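D-alanyl transferase DltD (Enterococcus faecium TX0133A04, PDB 6PFX) probably transfers D-alanine during D-alanylation of lipoteichoic acid in the Gram-positive cell wall, as a membrane-associated member of the DltD family with an SGNH-hydrolase-like fold. Local coordinates at residues Y63-R68 with K215-T220; Q125-L130 with K154-L159. All blocks are in the same frame, centred on the assembly; numbering follows the deposited sequence.

Interaction 1 (Y63-R68 with K215-T220); sequences YQRNYR and KQYQET
Tyr-63, just past helix 56-62, holds CG anti to its carbonyl carbon (chi1 -59°) and lays one ring face against Tyr-217. The two form an edge-to-face pair, centroids 5.2 Å apart and planes at 80°. Tyr-217 CD2 comes down near the rim, 3.6 Å from Tyr-63 CE2, while Tyr-217 CB makes a CH-pi contact 4.0 Å from the Tyr-63 ring centroid. The Tyr-63 edge meets backbone: CE1 lies 3.6 Å from Lys-215 O, and the hydroxyl hydrogen-bonds to Pro-214 O. Gln-64, at positive phi, is the C-prime residue of the Schellman motif that closes the helix and turns the chain. Arg-65, extended from CG to NE, crosses Tyr-217 obliquely, so that its NH2 comes 3.4 Å from Tyr-217 CE2, guanidinium and ring planes 55° apart. Arg-65 NH1 gives Tyr-67 OH a hydrogen bond of 2.9 Å in the guanidinium plane and forms a salt bridge with Asp-358, holding the group's rotation. Tyr-67 packs on Ile-361 and Leu-365 of helix 351-365, whose Gln-359 hydrogen-bonds to Tyr-217 OH; Tyr-63 and Tyr-217 touch Leu-222 of helix 219-233. Arg-68 begins outermost sheet strand 68-71 beside strand 39-43, and the contact joins the turn before it to the loop entering helix 219-233.

Interaction 2 (Q125-L130 with K154-L159); sequences QTYDWL and KENDTL
An asparagine N-cap starts helix 157-167 here and at the same time ties it to the flank of helix 123-132. Asn-156 holds CG anti to its backbone N, which places the amide so that OD1 accepts within its own helix and ND2 donates across the contact. OD1 accepts from Leu-159 N at 3.1 Å along a nearly straight N-H line (172°), although the donor stands above the carbonyl plane; this bond occupies an amide N-H of the first helical turn. ND2, the other branch of the amide, donates to Tyr-127 OH at 2.9 Å, a more bent bond of 138° with the oxygen close to the amide plane. The two side chains meet tip to tip, ring and amide planes 74° apart. The buried hydroxyl has a second hydrogen-bond partner in Gln-183 OE1 of helix 181-193, so two side chains grip it and the cap amide is steadied at both ends.

Beside this polar link lies an apolar one. Leu-159, with CG anti to its backbone N, sends CD1 between the side chains of helix 123-132. It presses on Leu-130 CD1 at 3.5 Å, tighter than usual van der Waals contact, and lies 4.2 Å from Thr-126 CG2. The edge of the Tyr-127 ring is a looser neighbour, CE1 standing 4.4 Å from the same methyl. Leu-130 carries the apolar seam onward to Ile-162 and Ile-166, while Thr-126 OG1 bonds back to Ser-122 O. The motif is the Asn N-cap, OD1 bonded to the N-H three residues on, here starting a helix packed against helix 123-132.

Interaction 1 is a surface contact and interaction 2 a buried one; they lie on opposite sides of the chain's centre, with nearest atoms about 17 Å apart, and share no helix or strand. Along the chain, 125-130 with 154-159 is nested within the loop closed by 63-68 with 215-220. Loop meets loop in interaction 1, next to the edge of the parallel sheet, where an edge-to-face tyrosine pair and a guanidinium do the joining and the polar ends turn to other partners. Helix meets helix start in interaction 2, within a largely helical region, where leucine methyls are accompanied by a side-chain hydrogen bond. Both second segments contain a helix N-cap, but only that of interaction 2 bonds across its contact.

Interaction 1 (Y63-R68 with K215-T220)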
loop_
_atom_site.group_PDB
_atom_site.type_symbol
_atom_site.label_atom_id
_atom_site.label_comp_id
_atom_site.label_asym_id
_atom_site.label_seq_id
_atom_site.Cartn_x
_atom_site.Cartn_y
_atom_site.Cartn_z
ATOM N N TYR A 63 -7.640 -22.702 -0.398
ATOM C CA TYR A 63 -6.706 -23.657 0.185
ATOM C C TYR A 63 -6.752 -23.633 1.703
ATOM O O TYR A 63 -5.869 -24.196 2.354
ATOM C CB TYR A 63 -5.326 -23.444 -0.434
ATOM C CG TYR A 63 -5.427 -23.645 -1.934
ATOM C CD1 TYR A 63 -5.793 -24.880 -2.451
ATOM C CD2 TYR A 63 -5.226 -22.600 -2.826
ATOM C CE1 TYR A 63 -5.932 -25.076 -3.804
ATOM C CE2 TYR A 63 -5.351 -22.796 -4.194
ATOM C CZ TYR A 63 -5.712 -24.039 -4.670
ATOM O OH TYR A 63 -5.853 -24.254 -6.026
ATOM N N GLN A 64 -7.788 -23.017 2.268
ATOM C CA GLN A 64 -8.119 -23.131 3.685
ATOM C C GLN A 64 -6.946 -22.753 4.575
ATOM O O GLN A 64 -6.634 -23.421 5.563
ATOM C CB GLN A 64 -8.634 -24.530 3.999
ATOM C CG GLN A 64 -9.913 -24.843 3.273
ATOM C CD GLN A 64 -10.519 -26.144 3.730
ATOM O OE1 GLN A 64 -11.615 -26.166 4.283
ATOM N NE2 GLN A 64 -9.803 -27.238 3.508
ATOM N N ARG A 65 -6.309 -21.641 4.230
ATOM C CA ARG A 65 -5.147 -21.204 4.975
ATOM C C ARG A 65 -5.570 -20.588 6.305
ATOM O O ARG A 65 -6.729 -20.226 6.521
ATOM C CB ARG A 65 -4.333 -20.226 4.135
ATOM C CG ARG A 65 -3.919 -20.797 2.798
ATOM C CD ARG A 65 -2.945 -19.863 2.090
ATOM N NE ARG A 65 -2.538 -20.456 0.825
ATOM C CZ ARG A 65 -1.870 -19.821 -0.126
ATOM N NH1 ARG A 65 -1.519 -18.565 0.048
ATOM N NH2 ARG A 65 -1.576 -20.457 -1.250
ATOM N N ASN A 66 -4.590 -20.422 7.183
ATOM C CA ASN A 66 -4.823 -19.979 8.548
ATOM C C ASN A 66 -4.883 -18.456 8.692
ATOM O O ASN A 66 -4.756 -17.942 9.812
ATOM C CB ASN A 66 -3.727 -20.547 9.452
ATOM C CG ASN A 66 -4.108 -20.532 10.916
ATOM O OD1 ASN A 66 -5.274 -20.711 11.267
ATOM N ND2 ASN A 66 -3.121 -20.315 11.782
ATOM N N TYR A 67 -5.055 -17.730 7.592
ATOM C CA TYR A 67 -5.199 -16.285 7.630
ATOM C C TYR A 67 -6.214 -15.863 6.576
ATOM O O TYR A 67 -6.502 -16.599 5.624
ATOM C CB TYR A 67 -3.864 -15.553 7.357
ATOM C CG TYR A 67 -3.349 -15.798 5.963
ATOM C CD1 TYR A 67 -2.588 -16.916 5.675
ATOM C CD2 TYR A 67 -3.650 -14.922 4.928
ATOM C CE1 TYR A 67 -2.134 -17.161 4.401
ATOM C CE2 TYR A 67 -3.207 -15.164 3.656
ATOM C CZ TYR A 67 -2.454 -16.292 3.396
ATOM O OH TYR A 67 -1.983 -16.564 2.127
ATOM N N ARG A 68 -6.721 -14.640 6.748
ATOM C CA ARG A 68 -7.491 -13.923 5.739
ATOM C C ARG A 68 -6.902 -12.540 5.543
ATOM O O ARG A 68 -6.707 -11.792 6.523
ATOM C CB ARG A 68 -8.948 -13.836 6.215
ATOM C CG ARG A 68 -9.876 -13.127 5.260
ATOM C CD ARG A 68 -11.352 -13.211 5.682
ATOM N NE ARG A 68 -11.913 -14.561 5.595
ATOM C CZ ARG A 68 -12.079 -15.382 6.630
ATOM N NH1 ARG A 68 -11.726 -15.010 7.851
ATOM N NH2 ARG A 68 -12.603 -16.583 6.439
ATOM N N LYS A 215 -8.468 -28.410 -6.706
ATOM C CA LYS A 215 -8.689 -28.775 -5.311
ATOM C C LYS A 215 -7.393 -28.719 -4.513
ATOM O O LYS A 215 -7.385 -28.305 -3.347
ATOM C CB LYS A 215 -9.250 -30.196 -5.218
ATOM C CG LYS A 215 -10.690 -30.375 -5.659
ATOM C CD LYS A 215 -11.130 -31.826 -5.438
ATOM C CE LYS A 215 -12.573 -32.069 -5.862
ATOM N NZ LYS A 215 -12.987 -33.491 -5.648
ATOM N N GLN A 216 -6.297 -29.169 -5.113
ATOM C CA GLN A 216 -4.997 -29.189 -4.468
ATOM C C GLN A 216 -4.123 -28.108 -5.077
ATOM O O GLN A 216 -4.100 -27.925 -6.297
ATOM C CB GLN A 216 -4.319 -30.543 -4.660
ATOM C CG GLN A 216 -5.125 -31.707 -4.124
ATOM C CD GLN A 216 -5.264 -31.671 -2.612
ATOM O OE1 GLN A 216 -4.364 -31.222 -1.898
ATOM N NE2 GLN A 216 -6.401 -32.151 -2.116
ATOM N N TYR A 217 -3.392 -27.405 -4.228
ATOM C CA TYR A 217 -2.513 -26.356 -4.716
ATOM C C TYR A 217 -1.345 -26.985 -5.463
ATOM O O TYR A 217 -0.664 -27.873 -4.945
ATOM C CB TYR A 217 -1.993 -25.553 -3.536
ATOM C CG TYR A 217 -1.206 -24.331 -3.913
ATOM C CD1 TYR A 217 0.135 -24.423 -4.268
ATOM C CD2 TYR A 217 -1.804 -23.089 -3.897
ATOM C CE1 TYR A 217 0.852 -23.299 -4.614
ATOM C CE2 TYR A 217 -1.092 -21.961 -4.226
ATOM C CZ TYR A 217 0.239 -22.075 -4.565
ATOM O OH TYR A 217 0.965 -20.960 -4.914
ATOM N N GLN A 218 -1.113 -26.520 -6.684
ATOM C CA GLN A 218 -0.021 -27.011 -7.524
ATOM C C GLN A 218 0.381 -25.811 -8.372
ATOM O O GLN A 218 -0.406 -25.357 -9.208
ATOM C CB GLN A 218 -0.492 -28.194 -8.366
ATOM C CG GLN A 218 0.585 -29.240 -8.632
ATOM C CD GLN A 218 1.756 -28.691 -9.433
ATOM O OE1 GLN A 218 1.575 -27.851 -10.311
ATOM N NE2 GLN A 218 2.968 -29.165 -9.132
ATOM N N GLU A 219 1.570 -25.255 -8.114
ATOM C CA GLU A 219 1.925 -23.973 -8.719
ATOM C C GLU A 219 1.868 -24.019 -10.242
ATOM O O GLU A 219 1.473 -23.032 -10.867
ATOM C CB GLU A 219 3.287 -23.487 -8.222
ATOM C CG GLU A 219 3.618 -22.090 -8.658
ATOM C CD GLU A 219 4.146 -22.051 -10.085
ATOM O OE1 GLU A 219 4.528 -23.131 -10.596
ATOM O OE2 GLU A 219 4.161 -20.956 -10.704
ATOM N N THR A 220 2.272 -25.136 -10.863
ATOM C CA THR A 220 2.329 -25.157 -12.323
ATOM C C THR A 220 0.936 -25.278 -12.927
ATOM O O THR A 220 0.649 -24.639 -13.944
ATOM C CB THR A 220 3.224 -26.290 -12.820
ATOM O OG1 THR A 220 4.552 -26.096 -12.328
ATOM C CG2 THR A 220 3.289 -26.337 -14.355
#

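Interaction 2 (Q125-L130 with K154-L159)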
loop_
_atom_site.group_PDB
_atom_site.type_symbol
_atom_site.label_atom_id
_atom_site.label_comp_id
_atom_site.label_asym_id
_atom_site.label_seq_id
_atom_site.Cartn_x
_atom_site.Cartn_y
_atom_site.Cartn_z
ATOM N N GLN A 125 -8.313 9.682 12.513
ATOM C CA GLN A 125 -6.996 9.068 12.612
ATOM C C GLN A 125 -5.923 10.098 12.911
ATOM O O GLN A 125 -4.944 9.783 13.601
ATOM C CB GLN A 125 -6.693 8.327 11.312
ATOM C CG GLN A 125 -7.596 7.123 11.118
ATOM C CD GLN A 125 -7.364 6.415 9.809
ATOM O OE1 GLN A 125 -6.712 6.937 8.905
ATOM N NE2 GLN A 125 -7.898 5.209 9.703
ATOM N N THR A 126 -6.081 11.323 12.399
ATOM C CA THR A 126 -5.149 12.396 12.727
ATOM C C THR A 126 -5.194 12.700 14.218
ATOM O O THR A 126 -4.151 12.787 14.878
ATOM C CB THR A 126 -5.480 13.642 11.901
ATOM O OG1 THR A 126 -5.434 13.332 10.502
ATOM C CG2 THR A 126 -4.488 14.755 12.192
ATOM N N TYR A 127 -6.403 12.827 14.774
ATOM C CA TYR A 127 -6.533 13.084 16.201
ATOM C C TYR A 127 -6.054 11.886 17.013
ATOM O O TYR A 127 -5.431 12.052 18.070
ATOM C CB TYR A 127 -7.986 13.413 16.544
ATOM C CG TYR A 127 -8.539 14.705 15.977
ATOM C CD1 TYR A 127 -7.763 15.545 15.192
ATOM C CD2 TYR A 127 -9.851 15.083 16.244
ATOM C CE1 TYR A 127 -8.275 16.712 14.686
ATOM C CE2 TYR A 127 -10.364 16.262 15.750
ATOM C CZ TYR A 127 -9.573 17.063 14.964
ATOM O OH TYR A 127 -10.072 18.229 14.447
ATOM N N ASP A 128 -6.326 10.670 16.530
ATOM C CA ASP A 128 -5.775 9.486 17.175
ATOM C C ASP A 128 -4.273 9.647 17.388
ATOM O O ASP A 128 -3.743 9.369 18.469
ATOM C CB ASP A 128 -5.995 8.244 16.304
ATOM C CG ASP A 128 -7.406 7.670 16.391
ATOM O OD1 ASP A 128 -8.168 8.007 17.319
ATOM O OD2 ASP A 128 -7.740 6.858 15.501
ATOM N N TRP A 129 -3.568 10.068 16.335
ATOM C CA TRP A 129 -2.124 10.248 16.407
ATOM C C TRP A 129 -1.763 11.304 17.438
ATOM O O TRP A 129 -0.931 11.068 18.319
ATOM C CB TRP A 129 -1.624 10.641 15.019
ATOM C CG TRP A 129 -0.314 11.345 14.988
ATOM C CD1 TRP A 129 0.882 10.890 15.473
ATOM C CD2 TRP A 129 -0.048 12.625 14.397
ATOM N NE1 TRP A 129 1.869 11.821 15.231
ATOM C CE2 TRP A 129 1.322 12.893 14.575
ATOM C CE3 TRP A 129 -0.838 13.576 13.744
ATOM C CZ2 TRP A 129 1.920 14.071 14.121
ATOM C CZ3 TRP A 129 -0.241 14.746 13.295
ATOM C CH2 TRP A 129 1.124 14.980 13.485
ATOM N N LEU A 130 -2.413 12.466 17.370
ATOM C CA LEU A 130 -2.074 13.554 18.278
ATOM C C LEU A 130 -2.252 13.143 19.735
ATOM O O LEU A 130 -1.412 13.466 20.582
ATOM C CB LEU A 130 -2.927 14.783 17.973
ATOM C CG LEU A 130 -2.669 15.461 16.631
ATOM C CD1 LEU A 130 -3.661 16.590 16.383
ATOM C CD2 LEU A 130 -1.262 16.006 16.541
ATOM N N LYS A 154 -5.456 22.860 6.678
ATOM C CA LYS A 154 -5.431 24.269 7.045
ATOM C C LYS A 154 -6.823 24.834 7.314
ATOM O O LYS A 154 -6.941 25.874 7.973
ATOM C CB LYS A 154 -4.791 25.098 5.916
ATOM C CG LYS A 154 -3.349 24.743 5.534
ATOM C CD LYS A 154 -2.344 25.051 6.640
ATOM C CE LYS A 154 -2.300 26.536 6.984
ATOM N NZ LYS A 154 -1.181 26.875 7.909
ATOM N N GLU A 155 -7.879 24.191 6.805
ATOM C CA GLU A 155 -9.228 24.632 7.124
ATOM C C GLU A 155 -9.487 24.620 8.624
ATOM O O GLU A 155 -10.382 25.326 9.102
ATOM C CB GLU A 155 -10.260 23.692 6.503
ATOM C CG GLU A 155 -10.305 23.672 4.995
ATOM C CD GLU A 155 -11.286 22.626 4.481
ATOM O OE1 GLU A 155 -12.097 22.115 5.285
ATOM O OE2 GLU A 155 -11.242 22.300 3.282
ATOM N N ASN A 156 -8.732 23.811 9.361
ATOM C CA ASN A 156 -8.938 23.568 10.787
ATOM C C ASN A 156 -7.882 24.353 11.553
ATOM O O ASN A 156 -6.736 23.916 11.671
ATOM C CB ASN A 156 -8.794 22.069 11.033
ATOM C CG ASN A 156 -9.192 21.654 12.429
ATOM O OD1 ASN A 156 -9.109 22.434 13.378
ATOM N ND2 ASN A 156 -9.622 20.406 12.565
ATOM N N ASP A 157 -8.279 25.509 12.102
ATOM C CA ASP A 157 -7.303 26.408 12.718
ATOM C C ASP A 157 -6.755 25.851 14.028
ATOM O O ASP A 157 -5.569 26.027 14.334
ATOM C CB ASP A 157 -7.919 27.792 12.941
ATOM C CG ASP A 157 -8.070 28.578 11.652
ATOM O OD1 ASP A 157 -7.313 28.306 10.694
ATOM O OD2 ASP A 157 -8.946 29.469 11.599
ATOM N N THR A 158 -7.594 25.197 14.826
ATOM C CA THR A 158 -7.103 24.592 16.060
ATOM C C THR A 158 -6.057 23.525 15.761
ATOM O O THR A 158 -4.976 23.511 16.363
ATOM C CB THR A 158 -8.284 24.029 16.845
ATOM O OG1 THR A 158 -9.210 25.096 17.101
ATOM C CG2 THR A 158 -7.821 23.426 18.156
ATOM N N LEU A 159 -6.353 22.629 14.818
ATOM C CA LEU A 159 -5.383 21.600 14.452
ATOM C C LEU A 159 -4.114 22.218 13.884
ATOM O O LEU A 159 -3.002 21.780 14.202
ATOM C CB LEU A 159 -6.012 20.623 13.457
ATOM C CG LEU A 159 -5.083 19.653 12.721
ATOM C CD1 LEU A 159 -4.489 18.655 13.695
ATOM C CD2 LEU A 159 -5.827 18.928 11.610
#